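Local coordinates for muconate lactonizing enzyme (Corynebacterium glutamicum, PDB 3I4K), which belongs to the enolase superfamily, pairing an enolase-type N-terminal domain with a TIM-barrel-like C-terminal domain that holds a magnesium ion, at residues Ala178-Thr181 against Arg182-Ala185; Arg204-Arg207 against Arg208-Leu211; Leu237-Ile240 against Thr241-Thr244; Val271-Lys275 against Thr276-Gly280; Gly301-Ser304 against Leu305-Pro308. All blocks are in the same frame, centred on the assembly; numbering follows the deposited sequence.

Interaction 1: residues Ala178-Thr181 against Arg182-Ala185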
# COMPACT_ATOMS: atom_id res chain seq x y z
N ALA A 178 28.03 -29.55 7.94
CA ALA A 178 27.99 -30.35 9.16
C ALA A 178 28.61 -29.64 10.36
O ALA A 178 28.11 -29.74 11.48
CB ALA A 178 28.69 -31.69 8.93
N GLU A 179 29.71 -28.93 10.12
CA GLU A 179 30.37 -28.22 11.20
C GLU A 179 29.60 -26.94 11.51
O GLU A 179 29.39 -26.60 12.67
CB GLU A 179 31.83 -27.89 10.83
CG GLU A 179 32.70 -29.14 10.63
CD GLU A 179 34.16 -28.81 10.32
OE1 GLU A 179 34.91 -29.74 9.95
OE2 GLU A 179 34.55 -27.63 10.46
N ASP A 180 29.17 -26.25 10.46
CA ASP A 180 28.41 -25.02 10.61
C ASP A 180 27.20 -25.29 11.50
O ASP A 180 26.89 -24.51 12.39
CB ASP A 180 27.94 -24.52 9.24
CG ASP A 180 27.69 -23.03 9.21
OD1 ASP A 180 27.97 -22.38 10.24
OD2 ASP A 180 27.23 -22.52 8.16
N THR A 181 26.55 -26.42 11.25
CA THR A 181 25.37 -26.84 12.00
C THR A 181 25.74 -27.06 13.47
O THR A 181 25.04 -26.61 14.38
CB THR A 181 24.80 -28.17 11.43
OG1 THR A 181 24.24 -27.92 10.13
CG2 THR A 181 23.73 -28.74 12.34
N ARG A 182 26.85 -27.77 13.68
CA ARG A 182 27.33 -28.08 15.02
C ARG A 182 27.57 -26.79 15.79
O ARG A 182 27.18 -26.66 16.95
CB ARG A 182 28.63 -28.89 14.91
CG ARG A 182 28.82 -29.96 15.98
CD ARG A 182 29.12 -31.31 15.33
NE ARG A 182 30.14 -31.19 14.29
CZ ARG A 182 30.21 -31.96 13.21
NH1 ARG A 182 29.32 -32.92 13.02
NH2 ARG A 182 31.16 -31.76 12.30
N ARG A 183 28.20 -25.83 15.13
CA ARG A 183 28.51 -24.52 15.70
C ARG A 183 27.25 -23.85 16.23
O ARG A 183 27.22 -23.38 17.38
CB ARG A 183 29.15 -23.64 14.62
CG ARG A 183 29.49 -22.24 15.08
CD ARG A 183 30.11 -21.43 13.94
NE ARG A 183 29.17 -21.17 12.85
CZ ARG A 183 28.42 -20.07 12.76
NH1 ARG A 183 28.50 -19.13 13.68
NH2 ARG A 183 27.59 -19.91 11.72
N VAL A 184 26.21 -23.80 15.40
CA VAL A 184 24.95 -23.16 15.78
C VAL A 184 24.16 -23.98 16.80
O VAL A 184 23.62 -23.43 17.76
CB VAL A 184 24.07 -22.90 14.53
CG1 VAL A 184 22.69 -22.41 14.94
CG2 VAL A 184 24.74 -21.87 13.63
N ALA A 185 24.09 -25.30 16.61
CA ALA A 185 23.36 -26.14 17.54
C ALA A 185 23.95 -25.98 18.94
O ALA A 185 23.22 -25.81 19.91
CB ALA A 185 23.44 -27.60 17.11
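Asp180 and Arg183, one helical turn apart, lie side by side with their ends pointing the same way, and their carboxylate and guanidinium planes are nearly coplanar, 23° apart. The grip is side-on and falls on a single oxygen: OD1 of Asp180 takes NH2 of Arg183 at 2.9 Å through its syn lone pair and NE of Arg183 at 3.1 Å nearly along the C-O bond. OD1 sits almost exactly in the guanidinium plane. Both side chains leave the helix with CG anti to the backbone N (chi1 -155° for Asp180, 179° for Arg183), and a bend at chi3 of Arg183 turns its NE edge back to the acid. CG2 of Val184 lies over one face of this guanidinium, toward its rim.

Arg182 behaves differently. Bent at chi2 and chi3, it folds back along the helix until its guanidinium lies over the carbonyl of Ala178, whose O is 3.5 Å from CZ of Arg182 and beneath the centre of the plane. The same carbonyl accepts Arg182 N at 3.2 Å. NH2 of Arg182 rests 3.5 Å from CG of Glu179, while the Glu179 carboxylate stays beyond contact.

Helix 177-189 links parallel strands 167-171 and 196-200 in a beta-alpha-beta unit of the barrel, and its Thr181 and Val184 pack on helix 207-219. Asp180 OD2 accepts from Gly173 N, and Arg183 also donates to the carbonyls of Lys171 and Leu147. The ion pair therefore ties the helix to the chain leaving strand 167-171, and its two charges probably balance each other where Asp180 is buried.

Interaction 2: residues Arg204-Arg207 against Arg208-Leu211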
# COMPACT_ATOMS: atom_id res chain seq x y z
N ARG A 204 22.79 -19.73 0.50
CA ARG A 204 24.00 -20.47 0.13
C ARG A 204 24.05 -21.97 0.44
O ARG A 204 25.10 -22.60 0.34
CB ARG A 204 25.24 -19.75 0.69
CG ARG A 204 25.47 -18.36 0.04
CD ARG A 204 25.28 -18.45 -1.47
NE ARG A 204 25.91 -17.38 -2.25
CZ ARG A 204 25.49 -16.12 -2.31
NH1 ARG A 204 24.43 -15.72 -1.62
NH2 ARG A 204 26.13 -15.25 -3.09
N TRP A 205 22.92 -22.55 0.82
CA TRP A 205 22.87 -24.00 1.04
C TRP A 205 21.95 -24.52 -0.05
O TRP A 205 21.00 -23.82 -0.42
CB TRP A 205 22.24 -24.36 2.40
CG TRP A 205 23.22 -24.57 3.50
CD1 TRP A 205 24.55 -24.22 3.52
CD2 TRP A 205 22.94 -25.16 4.77
NE1 TRP A 205 25.11 -24.55 4.73
CE2 TRP A 205 24.15 -25.13 5.52
CE3 TRP A 205 21.80 -25.70 5.36
CZ2 TRP A 205 24.23 -25.62 6.82
CZ3 TRP A 205 21.88 -26.20 6.66
CH2 TRP A 205 23.09 -26.15 7.37
N ASP A 206 22.23 -25.71 -0.59
CA ASP A 206 21.33 -26.24 -1.60
C ASP A 206 20.18 -26.93 -0.89
O ASP A 206 20.23 -27.12 0.33
CB ASP A 206 22.04 -27.20 -2.59
CG ASP A 206 22.68 -28.42 -1.92
OD1 ASP A 206 22.27 -28.81 -0.81
OD2 ASP A 206 23.59 -29.01 -2.53
N ARG A 207 19.13 -27.26 -1.62
CA ARG A 207 17.96 -27.89 -1.03
C ARG A 207 18.30 -29.14 -0.24
O ARG A 207 17.87 -29.28 0.90
CB ARG A 207 16.95 -28.24 -2.13
CG ARG A 207 15.78 -29.08 -1.65
CD ARG A 207 15.06 -29.71 -2.84
NE ARG A 207 14.08 -30.71 -2.44
CZ ARG A 207 12.82 -30.41 -2.15
NH1 ARG A 207 12.42 -29.16 -2.22
NH2 ARG A 207 11.95 -31.36 -1.81
N ARG A 208 19.06 -30.06 -0.83
CA ARG A 208 19.38 -31.29 -0.12
C ARG A 208 20.09 -31.03 1.20
O ARG A 208 19.77 -31.64 2.22
CB ARG A 208 20.25 -32.22 -0.96
CG ARG A 208 20.38 -33.61 -0.36
CD ARG A 208 21.70 -34.27 -0.73
NE ARG A 208 22.85 -33.58 -0.15
CZ ARG A 208 23.26 -33.72 1.11
NH1 ARG A 208 22.63 -34.54 1.94
NH2 ARG A 208 24.32 -33.03 1.54
N THR A 209 21.05 -30.12 1.19
CA THR A 209 21.79 -29.80 2.41
C THR A 209 20.89 -29.18 3.48
O THR A 209 21.03 -29.48 4.66
CB THR A 209 22.97 -28.84 2.12
OG1 THR A 209 23.86 -29.44 1.17
CG2 THR A 209 23.74 -28.55 3.40
N ALA A 210 19.97 -28.31 3.07
CA ALA A 210 19.08 -27.68 4.03
C ALA A 210 18.15 -28.69 4.69
O ALA A 210 17.99 -28.70 5.90
CB ALA A 210 18.26 -26.57 3.35
N LEU A 211 17.56 -29.56 3.87
CA LEU A 211 16.63 -30.58 4.37
C LEU A 211 17.30 -31.60 5.27
O LEU A 211 16.66 -32.20 6.14
CB LEU A 211 15.97 -31.29 3.18
CG LEU A 211 15.08 -30.37 2.34
CD1 LEU A 211 14.66 -31.06 1.06
CD2 LEU A 211 13.85 -29.95 3.15
O HOH W 1 24.14 -31.80 -1.61
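Hydrogen bonds from Thr209 converge on one carboxylate oxygen of Asp206. Thr209 N reaches OD1 of Asp206 at 2.7 Å, nearly along the C-O bond; the hydroxyl OG1 of Thr209 donates to the same OD1 at 2.6 Å, from 38° above the carboxylate plane. Asp206 can do this because its CG stands between its own backbone N and carbonyl carbon (chi1 59°), which swings the acid over the first turn. The other oxygen, OD2, accepts from a water that in turn accepts from NE of Arg208, in the plane of that guanidinium. Behind the side chains the helical ladder has begun, with Ala210 N bonded to Asp206 O and Leu211 N to Arg207 O.

This is an N-cap: Asp206 is the residue just before helix 207-219, and its side chain receives an amide of the first turn. The helix follows strand 196-200, at whose end Asp200 binds the magnesium ion.

The apolar contacts flank the cap. CG2 of Thr209 makes a CH-pi contact with Trp205, 4.0 Å from the centroid of the five-membered ring and 19° off its normal, the two side chains crossing at about a right angle. CE3 of Trp205 comes to 3.6 Å from CA of Ala210. Farther along, CD1 of Leu211 lies over one face of the Arg207 guanidinium, near the rim, and touches CG of Arg207 at 3.5 Å. The polar end of Arg207 continues to Thr236 through NH1, and Trp205 packs against Pro177 and Thr181 of helix 177-189.

Interaction 3: residues Leu237-Ile240 against Thr241-Thr244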
# COMPACT_ATOMS: atom_id res chain seq x y z
N LEU A 237 11.45 -23.86 0.30
CA LEU A 237 11.22 -23.16 1.57
C LEU A 237 10.00 -23.78 2.25
O LEU A 237 9.98 -23.96 3.47
CB LEU A 237 10.97 -21.67 1.33
CG LEU A 237 12.05 -20.87 0.58
CD1 LEU A 237 11.63 -19.43 0.50
CD2 LEU A 237 13.40 -21.00 1.29
N ARG A 238 8.99 -24.09 1.44
CA ARG A 238 7.76 -24.71 1.95
C ARG A 238 8.07 -26.11 2.48
O ARG A 238 7.58 -26.51 3.54
CB ARG A 238 6.72 -24.82 0.82
CG ARG A 238 5.51 -25.69 1.15
CD ARG A 238 4.80 -25.20 2.39
NE ARG A 238 3.60 -25.97 2.69
CZ ARG A 238 2.96 -25.94 3.86
NH1 ARG A 238 3.42 -25.18 4.85
NH2 ARG A 238 1.87 -26.68 4.05
N GLU A 239 8.89 -26.84 1.74
CA GLU A 239 9.26 -28.20 2.12
C GLU A 239 10.08 -28.22 3.41
O GLU A 239 9.89 -29.11 4.24
CB GLU A 239 10.04 -28.88 0.98
CG GLU A 239 10.35 -30.37 1.22
CD GLU A 239 9.11 -31.23 1.44
OE1 GLU A 239 9.25 -32.40 1.85
OE2 GLU A 239 7.98 -30.75 1.19
N ILE A 240 10.98 -27.26 3.62
CA ILE A 240 11.75 -27.34 4.86
C ILE A 240 10.83 -27.17 6.06
O ILE A 240 11.05 -27.79 7.10
CB ILE A 240 12.95 -26.33 4.98
CG1 ILE A 240 12.48 -25.05 5.64
CG2 ILE A 240 13.61 -26.06 3.64
CD1 ILE A 240 13.60 -24.37 6.36
N THR A 241 9.80 -26.34 5.93
CA THR A 241 8.87 -26.14 7.03
C THR A 241 8.03 -27.41 7.23
O THR A 241 7.74 -27.81 8.36
CB THR A 241 7.95 -24.93 6.77
OG1 THR A 241 8.71 -23.73 6.93
CG2 THR A 241 6.76 -24.90 7.75
N ARG A 242 7.63 -28.03 6.12
CA ARG A 242 6.84 -29.26 6.19
C ARG A 242 7.59 -30.31 7.01
O ARG A 242 7.00 -30.96 7.88
CB ARG A 242 6.55 -29.80 4.78
CG ARG A 242 5.27 -29.26 4.14
CD ARG A 242 4.72 -30.20 3.07
NE ARG A 242 5.46 -30.10 1.81
CZ ARG A 242 5.09 -29.34 0.78
NH1 ARG A 242 3.98 -28.61 0.84
NH2 ARG A 242 5.85 -29.30 -0.31
N ARG A 243 8.88 -30.48 6.73
CA ARG A 243 9.68 -31.47 7.44
C ARG A 243 10.18 -31.09 8.83
O ARG A 243 10.44 -31.97 9.63
CB ARG A 243 10.89 -31.90 6.60
CG ARG A 243 10.51 -32.49 5.26
CD ARG A 243 11.69 -33.18 4.61
NE ARG A 243 11.45 -33.34 3.18
CZ ARG A 243 12.35 -33.82 2.33
NH1 ARG A 243 13.54 -34.19 2.78
NH2 ARG A 243 12.07 -33.89 1.03
N THR A 244 10.31 -29.80 9.12
CA THR A 244 10.82 -29.38 10.43
C THR A 244 9.84 -28.65 11.33
O THR A 244 10.10 -28.48 12.52
CB THR A 244 12.04 -28.48 10.29
OG1 THR A 244 11.64 -27.21 9.75
CG2 THR A 244 13.07 -29.14 9.38
O HOH W 2 8.08 -22.26 4.61
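A salt-bridge network on the outer side of helix 234-244, the helix joining strands 224-226 and 247-250 of the barrel, centres on Glu239 and the two arginines that follow one turn later. The carboxylate is split between them. OE2 of Glu239 accepts NE of Arg242 at 2.7 Å and NH2 of Arg242 at 3.0 Å, a side-on grip on one atom met nearly along its C-O bond. OE1 of Glu239 takes NE of Arg243 at 2.7 Å on the anti side, with a straight N-H...O angle of 164°; the companion bond from NH2 of Arg243 is weak. In both cases the acid oxygen lies at the guanidinium edge, yet the flat groups are turned well apart, 55° for Arg242 and 81° for Arg243. Glu239 reaches between them because its chain bends at chi2.

Arg238 and Arg242 cross at about a right angle. Their like-charged atoms NE of Arg238 and NH1 of Arg242 are 3.2 Å apart, and CG of Arg242 lies over one face of the Arg238 guanidinium.

At the helix end, Ile240 O receives two donors from opposite faces of its plane: Thr244 N at 2.9 Å and Thr244 OG1 at 2.8 Å. Thr241 OG1 is hydrogen-bonded to Val246 O, and a water joins it to Leu237 O. Inward, Leu237 and Ile240 pack on Val248.

Two arginines share one carboxylate, and Glu239 probably offsets the closeness of Arg238 to Arg242; the positive charge of its two partners would probably favour its ionised form.

Interaction 4: residues Val271-Lys275 against Thr276-Gly280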
# COMPACT_ATOMS: atom_id res chain seq x y z
N VAL A 271 7.15 -15.60 7.41
CA VAL A 271 7.60 -14.22 7.55
C VAL A 271 8.33 -13.68 6.34
O VAL A 271 9.01 -14.42 5.63
CB VAL A 271 8.52 -14.09 8.78
CG1 VAL A 271 8.74 -12.61 9.15
CG2 VAL A 271 7.94 -14.88 9.95
N ILE A 272 8.20 -12.38 6.10
CA ILE A 272 8.88 -11.73 4.98
C ILE A 272 9.82 -10.65 5.52
O ILE A 272 9.40 -9.79 6.30
CB ILE A 272 7.89 -11.07 4.01
CG1 ILE A 272 7.14 -12.14 3.22
CG2 ILE A 272 8.65 -10.14 3.05
CD1 ILE A 272 6.22 -11.58 2.17
N ALA A 273 11.08 -10.71 5.11
CA ALA A 273 12.08 -9.73 5.54
C ALA A 273 11.88 -8.49 4.68
O ALA A 273 12.34 -8.44 3.54
CB ALA A 273 13.49 -10.29 5.36
N LEU A 274 11.16 -7.51 5.21
CA LEU A 274 10.87 -6.28 4.48
C LEU A 274 11.95 -5.23 4.72
O LEU A 274 12.22 -4.86 5.86
CB LEU A 274 9.47 -5.79 4.88
CG LEU A 274 8.88 -4.39 4.79
CD1 LEU A 274 9.59 -3.49 3.81
CD2 LEU A 274 7.40 -4.56 4.44
N LYS A 275 12.57 -4.79 3.64
CA LYS A 275 13.63 -3.79 3.70
C LYS A 275 13.31 -2.70 2.69
O LYS A 275 13.14 -2.97 1.49
CB LYS A 275 14.98 -4.43 3.33
CG LYS A 275 15.30 -5.71 4.08
CD LYS A 275 16.66 -6.27 3.64
CE LYS A 275 16.99 -7.57 4.37
NZ LYS A 275 18.19 -8.24 3.83
N THR A 276 13.23 -1.46 3.16
CA THR A 276 12.91 -0.34 2.29
C THR A 276 13.91 -0.19 1.15
O THR A 276 13.57 0.27 0.06
CB THR A 276 12.82 0.97 3.11
OG1 THR A 276 14.04 1.16 3.85
CG2 THR A 276 11.65 0.90 4.08
N THR A 277 15.14 -0.62 1.39
CA THR A 277 16.18 -0.53 0.37
C THR A 277 15.99 -1.58 -0.73
O THR A 277 15.97 -1.25 -1.92
CB THR A 277 17.59 -0.67 0.99
OG1 THR A 277 17.60 -1.75 1.94
CG2 THR A 277 17.98 0.62 1.71
N LYS A 278 15.85 -2.84 -0.32
CA LYS A 278 15.67 -3.94 -1.25
C LYS A 278 14.39 -3.85 -2.08
O LYS A 278 14.36 -4.31 -3.22
CB LYS A 278 15.69 -5.27 -0.49
CG LYS A 278 15.37 -6.51 -1.35
CD LYS A 278 15.25 -7.77 -0.48
CE LYS A 278 14.20 -7.62 0.62
NZ LYS A 278 13.96 -8.89 1.37
N HIS A 279 13.34 -3.25 -1.52
CA HIS A 279 12.08 -3.16 -2.25
C HIS A 279 12.02 -2.00 -3.21
O HIS A 279 11.05 -1.85 -3.96
CB HIS A 279 10.91 -3.10 -1.26
CG HIS A 279 10.81 -4.30 -0.39
ND1 HIS A 279 10.90 -5.59 -0.88
CD2 HIS A 279 10.62 -4.43 0.95
CE1 HIS A 279 10.77 -6.45 0.11
NE2 HIS A 279 10.60 -5.77 1.23
N GLY A 280 13.05 -1.16 -3.19
CA GLY A 280 13.08 -0.03 -4.09
C GLY A 280 12.31 1.19 -3.63
O GLY A 280 11.72 1.89 -4.44
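A single bend at chi3 (57°) in the otherwise extended Lys278 side chain, whose CG is anti to the backbone N, turns its amine back over the end of the strand. There NZ of Lys278 donates to Ala273 O at 2.7 Å, nearly along the line of the carbonyl bond. Lys275 is straight beyond CG, so its aliphatic part runs obliquely past Lys278: CB of Lys275 is 4.0 Å from CB of Lys278, and CE of Lys278 is 4.1 Å from CG of Lys275. The two NZ atoms, of Lys275 and Lys278, end 4.9 Å apart and share an acid, Asp251: its OD2 is hydrogen-bonded to Lys275 NZ, and its OD1 forms a salt bridge with Lys278 NZ. Asp251 is also one of the three magnesium ligands, with Asp200 and Glu226, which places both lysines beside the metal site; the side chain of Lys275 comes within about 4 Å of the ion.

His279 folds back on the strand end. Its backbone N donates to Lys275 O at 3.0 Å, with an N-H...O angle of 151°. CB of Leu274 meets the ring at its edge, in plane, 3.8 Å from NE2 of His279, although the exact place of the ring is doubtful. ND1 of His279 is hydrogen-bonded to Trp255 O. Thr277 to Gly280 form a type I turn, closed by Gly280 N on Thr277 O.

The segment begins as strand 271-274, bonded through its backbone to strands 247-250 and 298-301. Helix 282-294 receives Leu274, Thr276 and His279, while Thr277 and Lys278 touch Tyr105 of helix 104-121.

Interaction 5: residues Gly301-Ser304 against Leu305-Pro308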
# COMPACT_ATOMS: atom_id res chain seq x y z
N GLY A 301 10.99 -6.02 10.25
CA GLY A 301 11.67 -4.81 9.84
C GLY A 301 13.13 -5.18 9.59
O GLY A 301 13.99 -4.94 10.43
N ALA A 302 13.39 -5.77 8.42
CA ALA A 302 14.73 -6.23 8.05
C ALA A 302 15.69 -5.13 7.59
O ALA A 302 15.28 -4.04 7.16
CB ALA A 302 14.64 -7.33 6.98
N THR A 303 16.98 -5.44 7.65
CA THR A 303 18.01 -4.49 7.28
C THR A 303 18.98 -5.02 6.24
O THR A 303 19.27 -6.21 6.18
CB THR A 303 18.84 -4.05 8.52
OG1 THR A 303 19.75 -3.02 8.14
CG2 THR A 303 19.61 -5.23 9.09
N SER A 304 19.46 -4.10 5.40
CA SER A 304 20.44 -4.42 4.38
C SER A 304 21.74 -3.85 4.94
O SER A 304 22.68 -3.56 4.19
CB SER A 304 20.09 -3.73 3.07
OG SER A 304 18.95 -4.32 2.48
N LEU A 305 21.77 -3.69 6.27
CA LEU A 305 22.90 -3.11 6.98
C LEU A 305 23.04 -1.66 6.54
O LEU A 305 24.12 -1.21 6.13
CB LEU A 305 24.19 -3.87 6.71
CG LEU A 305 24.58 -4.99 7.69
CD1 LEU A 305 23.45 -5.33 8.66
CD2 LEU A 305 24.97 -6.21 6.86
N GLU A 306 21.93 -0.93 6.61
CA GLU A 306 21.91 0.48 6.24
C GLU A 306 22.68 1.31 7.25
O GLU A 306 22.84 0.90 8.41
CB GLU A 306 20.47 1.04 6.20
CG GLU A 306 19.54 0.43 5.16
CD GLU A 306 18.93 -0.89 5.60
OE1 GLU A 306 19.16 -1.31 6.75
OE2 GLU A 306 18.20 -1.50 4.78
N GLY A 307 23.15 2.46 6.80
CA GLY A 307 23.84 3.37 7.70
C GLY A 307 22.76 4.09 8.48
O GLY A 307 21.61 3.64 8.49
N PRO A 308 23.08 5.21 9.15
CA PRO A 308 22.07 5.94 9.92
C PRO A 308 20.90 6.47 9.09
O PRO A 308 19.75 6.41 9.53
CB PRO A 308 22.88 7.07 10.57
CG PRO A 308 23.99 7.29 9.57
CD PRO A 308 24.39 5.87 9.24
O HOH W 3 15.67 -1.83 5.64
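This is a buried, polar loop contact near the centre of the chain, in the loop that leads from strand 298-301 to helix 308-320. Ser304 N donates to OE2 of Glu306 at 3.0 Å, with an N-H...O angle of 154°. The amide comes from 45° above the carboxylate plane, a position the acid reaches by bending at chi2 (82°) so that its end folds back over the chain. CB of Ser304 lies 3.4 Å from the same OE2. Thr303 and Glu306 run past each other in opposite directions. Leu305 N donates to Thr303 OG1 at 2.8 Å, though the placing of that hydroxyl is doubtful because it is modelled too close to the acid. On the apolar side, CG2 of Thr303 meets CD1 of Leu305 at 3.9 Å.

A water lies within hydrogen-bonding distance of OE2 of Glu306 and of Ala302 O, and Thr277 OG1 is bonded to Glu306 OE2 and to Ser304 OG. Gly307 is the N-cap residue of helix 308-320. Gly301 pairs with Gly327 and Glu329, while Glu52 of strand 48-53 and Gln34 of strand 30-43 bond to Gly307 and Leu305, tying the loop to the N-terminal sheet.

All five contacts are local and belong to the barrel-like domain. Interactions 1 to 3 lie at its periphery, 24 to 26 Å from the chain centre, on or at the start of three successive helices, with Thr181 meeting Trp205 of the loop before the second and Leu211 packing on Ile240 and Arg243. The ion pair of interaction 1 faces the loop after strand 167-171, its acid buried, whereas the network of interaction 3 is on the exposed side. Interactions 4 and 5 are wholly buried, within 6 Å of the centre, in adjacent loops joined by Thr277. There lysine amines meet an acid and a carbonyl beside the magnesium ion in interaction 4, and backbone amides and hydroxyls meet a carboxylate in interaction 5.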